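Long-range contact in Rod shape determining protein RodA (Thermus thermophilus, PDB 6BAR), which probably polymerises lipid-linked disaccharide-peptide units into peptidoglycan strands at the cell membrane, as needed for cell wall elongation: residues 42-53 and 333-344. Residues are numbered along the deposited sequence; the frame is centred on the assembly and turned at random.
Sequences RQSVALGLGLLL and SYGGSSLIATLA. With OLC ((2R)-2,3-dihydroxypropyl (9Z)-octadec-9-enoate), chain C.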
# COMPACT_ATOMS: atom_id res chain seq x y z
N ARG A 42 -5.18 -2.98 -20.42
CA ARG A 42 -5.40 -3.66 -19.15
C ARG A 42 -5.29 -2.69 -17.98
O ARG A 42 -6.13 -2.69 -17.08
CB ARG A 42 -4.41 -4.81 -18.98
CG ARG A 42 -4.53 -5.88 -20.05
CD ARG A 42 -3.16 -6.44 -20.41
NE ARG A 42 -3.24 -7.56 -21.34
CZ ARG A 42 -3.13 -8.83 -20.99
NH1 ARG A 42 -2.93 -9.15 -19.72
NH2 ARG A 42 -3.21 -9.79 -21.90
N GLN A 43 -4.27 -1.82 -18.00
CA GLN A 43 -4.14 -0.88 -16.90
C GLN A 43 -5.15 0.26 -16.98
O GLN A 43 -5.54 0.80 -15.95
CB GLN A 43 -2.74 -0.30 -16.82
CG GLN A 43 -2.49 0.28 -15.45
CD GLN A 43 -1.10 0.80 -15.26
OE1 GLN A 43 -0.63 1.65 -16.01
NE2 GLN A 43 -0.41 0.30 -14.24
N SER A 44 -5.59 0.63 -18.18
CA SER A 44 -6.66 1.61 -18.24
C SER A 44 -7.94 1.06 -17.62
O SER A 44 -8.63 1.75 -16.86
CB SER A 44 -6.88 2.06 -19.68
OG SER A 44 -5.81 2.89 -20.11
N VAL A 45 -8.26 -0.21 -17.92
CA VAL A 45 -9.43 -0.83 -17.30
C VAL A 45 -9.23 -0.96 -15.80
O VAL A 45 -10.18 -0.82 -15.01
CB VAL A 45 -9.73 -2.19 -17.96
CG1 VAL A 45 -10.82 -2.93 -17.20
CG2 VAL A 45 -10.14 -1.99 -19.41
N ALA A 46 -8.00 -1.24 -15.37
CA ALA A 46 -7.71 -1.24 -13.94
C ALA A 46 -7.97 0.12 -13.32
O ALA A 46 -8.52 0.20 -12.22
CB ALA A 46 -6.28 -1.68 -13.68
N LEU A 47 -7.57 1.20 -13.99
CA LEU A 47 -7.84 2.53 -13.43
C LEU A 47 -9.33 2.78 -13.32
O LEU A 47 -9.81 3.32 -12.32
CB LEU A 47 -7.18 3.63 -14.28
CG LEU A 47 -7.48 5.09 -13.89
CD1 LEU A 47 -6.82 5.50 -12.58
CD2 LEU A 47 -7.08 6.04 -15.01
N GLY A 48 -10.08 2.42 -14.37
CA GLY A 48 -11.53 2.55 -14.29
C GLY A 48 -12.10 1.79 -13.11
O GLY A 48 -12.87 2.34 -12.32
N LEU A 49 -11.73 0.52 -12.97
CA LEU A 49 -12.16 -0.28 -11.83
C LEU A 49 -11.74 0.34 -10.51
O LEU A 49 -12.48 0.29 -9.53
CB LEU A 49 -11.61 -1.70 -11.94
CG LEU A 49 -12.13 -2.54 -13.08
CD1 LEU A 49 -11.41 -3.86 -13.09
CD2 LEU A 49 -13.63 -2.73 -12.91
N GLY A 50 -10.53 0.92 -10.47
CA GLY A 50 -10.03 1.46 -9.22
C GLY A 50 -10.81 2.67 -8.78
O GLY A 50 -11.28 2.75 -7.64
N LEU A 51 -10.97 3.64 -9.68
CA LEU A 51 -11.82 4.80 -9.39
C LEU A 51 -13.23 4.36 -9.04
O LEU A 51 -13.83 4.87 -8.10
CB LEU A 51 -11.84 5.76 -10.57
CG LEU A 51 -10.47 6.28 -11.01
CD1 LEU A 51 -10.60 7.28 -12.14
CD2 LEU A 51 -9.72 6.89 -9.83
N LEU A 52 -13.78 3.40 -9.79
CA LEU A 52 -15.14 2.95 -9.52
C LEU A 52 -15.25 2.34 -8.13
O LEU A 52 -16.21 2.62 -7.41
CB LEU A 52 -15.57 1.94 -10.58
CG LEU A 52 -16.96 1.36 -10.36
CD1 LEU A 52 -18.01 2.47 -10.28
CD2 LEU A 52 -17.27 0.41 -11.49
N LEU A 53 -14.28 1.51 -7.74
CA LEU A 53 -14.32 0.88 -6.42
C LEU A 53 -14.12 1.91 -5.32
O LEU A 53 -14.78 1.85 -4.28
CB LEU A 53 -13.26 -0.21 -6.33
CG LEU A 53 -13.13 -0.82 -4.94
CD1 LEU A 53 -14.43 -1.51 -4.57
CD2 LEU A 53 -11.96 -1.78 -4.89
N SER A 333 3.95 2.32 -11.16
CA SER A 333 4.44 1.17 -11.90
C SER A 333 3.28 0.38 -12.49
O SER A 333 2.12 0.52 -12.10
CB SER A 333 5.29 0.28 -11.00
OG SER A 333 5.85 -0.80 -11.73
N TYR A 334 3.62 -0.47 -13.46
CA TYR A 334 2.61 -1.27 -14.16
C TYR A 334 2.07 -2.37 -13.26
O TYR A 334 2.82 -3.01 -12.51
CB TYR A 334 3.20 -1.88 -15.43
CG TYR A 334 2.27 -2.87 -16.09
CD1 TYR A 334 1.21 -2.43 -16.87
CD2 TYR A 334 2.43 -4.23 -15.91
CE1 TYR A 334 0.34 -3.32 -17.47
CE2 TYR A 334 1.56 -5.14 -16.50
CZ TYR A 334 0.52 -4.67 -17.28
OH TYR A 334 -0.34 -5.57 -17.87
N GLY A 335 0.76 -2.61 -13.34
CA GLY A 335 0.10 -3.58 -12.48
C GLY A 335 -1.32 -3.20 -12.13
O GLY A 335 -1.55 -2.24 -11.38
N GLY A 336 -2.29 -3.95 -12.65
CA GLY A 336 -3.68 -3.58 -12.46
C GLY A 336 -4.17 -3.77 -11.04
O GLY A 336 -4.92 -2.94 -10.51
N SER A 337 -3.74 -4.86 -10.39
CA SER A 337 -4.16 -5.11 -9.02
C SER A 337 -3.57 -4.08 -8.06
O SER A 337 -4.26 -3.61 -7.15
CB SER A 337 -3.74 -6.51 -8.59
OG SER A 337 -2.53 -6.46 -7.86
N SER A 338 -2.29 -3.73 -8.23
CA SER A 338 -1.69 -2.75 -7.33
C SER A 338 -2.36 -1.39 -7.47
O SER A 338 -2.66 -0.73 -6.48
CB SER A 338 -0.19 -2.62 -7.59
OG SER A 338 0.39 -1.68 -6.70
N LEU A 339 -2.62 -0.98 -8.71
CA LEU A 339 -3.36 0.26 -8.94
C LEU A 339 -4.73 0.23 -8.26
O LEU A 339 -5.08 1.15 -7.51
CB LEU A 339 -3.53 0.48 -10.44
CG LEU A 339 -4.06 1.85 -10.81
CD1 LEU A 339 -3.00 2.89 -10.48
CD2 LEU A 339 -4.41 1.87 -12.27
N ILE A 340 -5.51 -0.82 -8.53
CA ILE A 340 -6.85 -0.91 -7.96
C ILE A 340 -6.78 -0.90 -6.43
O ILE A 340 -7.55 -0.20 -5.77
CB ILE A 340 -7.58 -2.15 -8.49
CG1 ILE A 340 -7.97 -1.95 -9.95
CG2 ILE A 340 -8.82 -2.44 -7.66
CD1 ILE A 340 -8.61 -3.16 -10.59
N ALA A 341 -5.85 -1.66 -5.85
CA ALA A 341 -5.78 -1.76 -4.40
C ALA A 341 -5.30 -0.45 -3.78
O ALA A 341 -5.78 -0.06 -2.70
CB ALA A 341 -4.85 -2.90 -4.00
N THR A 342 -4.36 0.24 -4.42
CA THR A 342 -3.92 1.53 -3.91
C THR A 342 -5.06 2.54 -3.97
O THR A 342 -5.25 3.33 -3.03
CB THR A 342 -2.72 2.05 -4.69
OG1 THR A 342 -1.70 1.05 -4.72
CG2 THR A 342 -2.16 3.30 -4.03
N LEU A 343 -5.83 2.52 -5.05
CA LEU A 343 -6.98 3.41 -5.14
C LEU A 343 -8.02 3.09 -4.08
O LEU A 343 -8.60 3.99 -3.48
CB LEU A 343 -7.58 3.33 -6.54
CG LEU A 343 -6.68 3.97 -7.58
CD1 LEU A 343 -7.45 4.12 -8.87
CD2 LEU A 343 -6.17 5.32 -7.09
N ALA A 344 -8.26 1.80 -3.82
CA ALA A 344 -9.24 1.43 -2.81
C ALA A 344 -8.79 1.87 -1.42
O ALA A 344 -9.58 2.41 -0.64
CB ALA A 344 -9.48 -0.08 -2.84
C10 OLC C . -9.83 -3.94 -0.56
C9 OLC C . -8.96 -3.77 -1.58
C8 OLC C . -8.29 -4.97 -2.22
C24 OLC C . -7.24 -7.04 -13.75
C7 OLC C . -8.06 -4.71 -3.69
C6 OLC C . -7.96 -6.02 -4.44
C5 OLC C . -6.69 -6.08 -5.25
C4 OLC C . -6.92 -6.90 -6.50
C3 OLC C . -8.06 -6.31 -7.31
C2 OLC C . -7.92 -6.72 -8.76
C21 OLC C . -8.32 -7.41 -11.53
C1 OLC C . -9.26 -7.14 -9.35
C22 OLC C . -8.50 -6.84 -12.93
O19 OLC C . -10.16 -7.52 -8.62
O25 OLC C . -7.10 -5.97 -14.67
O23 OLC C . -9.58 -7.48 -13.57
O20 OLC C . -9.45 -7.10 -10.74
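Ile340 packs as a knob into a hole formed by Ala46, Leu49, Gly50 and Leu53, an instance of how small residues let two membrane helices draw close. Its CG1, anti to its own carbonyl carbon (chi1 -72°), lies against the carbonyl oxygen of Ala46 and carries CD1 to 3.6 Å from Leu49 CB, while CG2 turns to the oleoyl chain of a bound monoolein. Cut back to an alanine, Ile340 would lose CG1, CG2 and CD1, which would probably open a gap among those four residues and take from Leu49 CB its apolar partner on this helix. Gly50 has no side chain to hold off Leu343, whose CD1 lies 3.7 Å from Gly50 C and also meets Leu51 CD2. Nearer the start of helix 336-354, Ala46 CB rests 3.4 Å from Gly336 CA, and Leu339 CD2 touches Leu47 CB. In this SEDS-family fold the contact joins helices 39-56 and 336-354, each overlapping a predicted transmembrane span, nearly parallel with segment axes 8.1 Å apart at a crossing angle of -19°; Val23 and Phe27 of helix 13-30 also touch Leu47. Further along, Leu53 CD2 abuts Ala344 CB. The polar contact is slighter: Gln43 sends NE2 to Ser333 O in a weak, bent hydrogen bond (3.3 Å, N-H...O 136°), the Tyr334 ring oblique to that nitrogen.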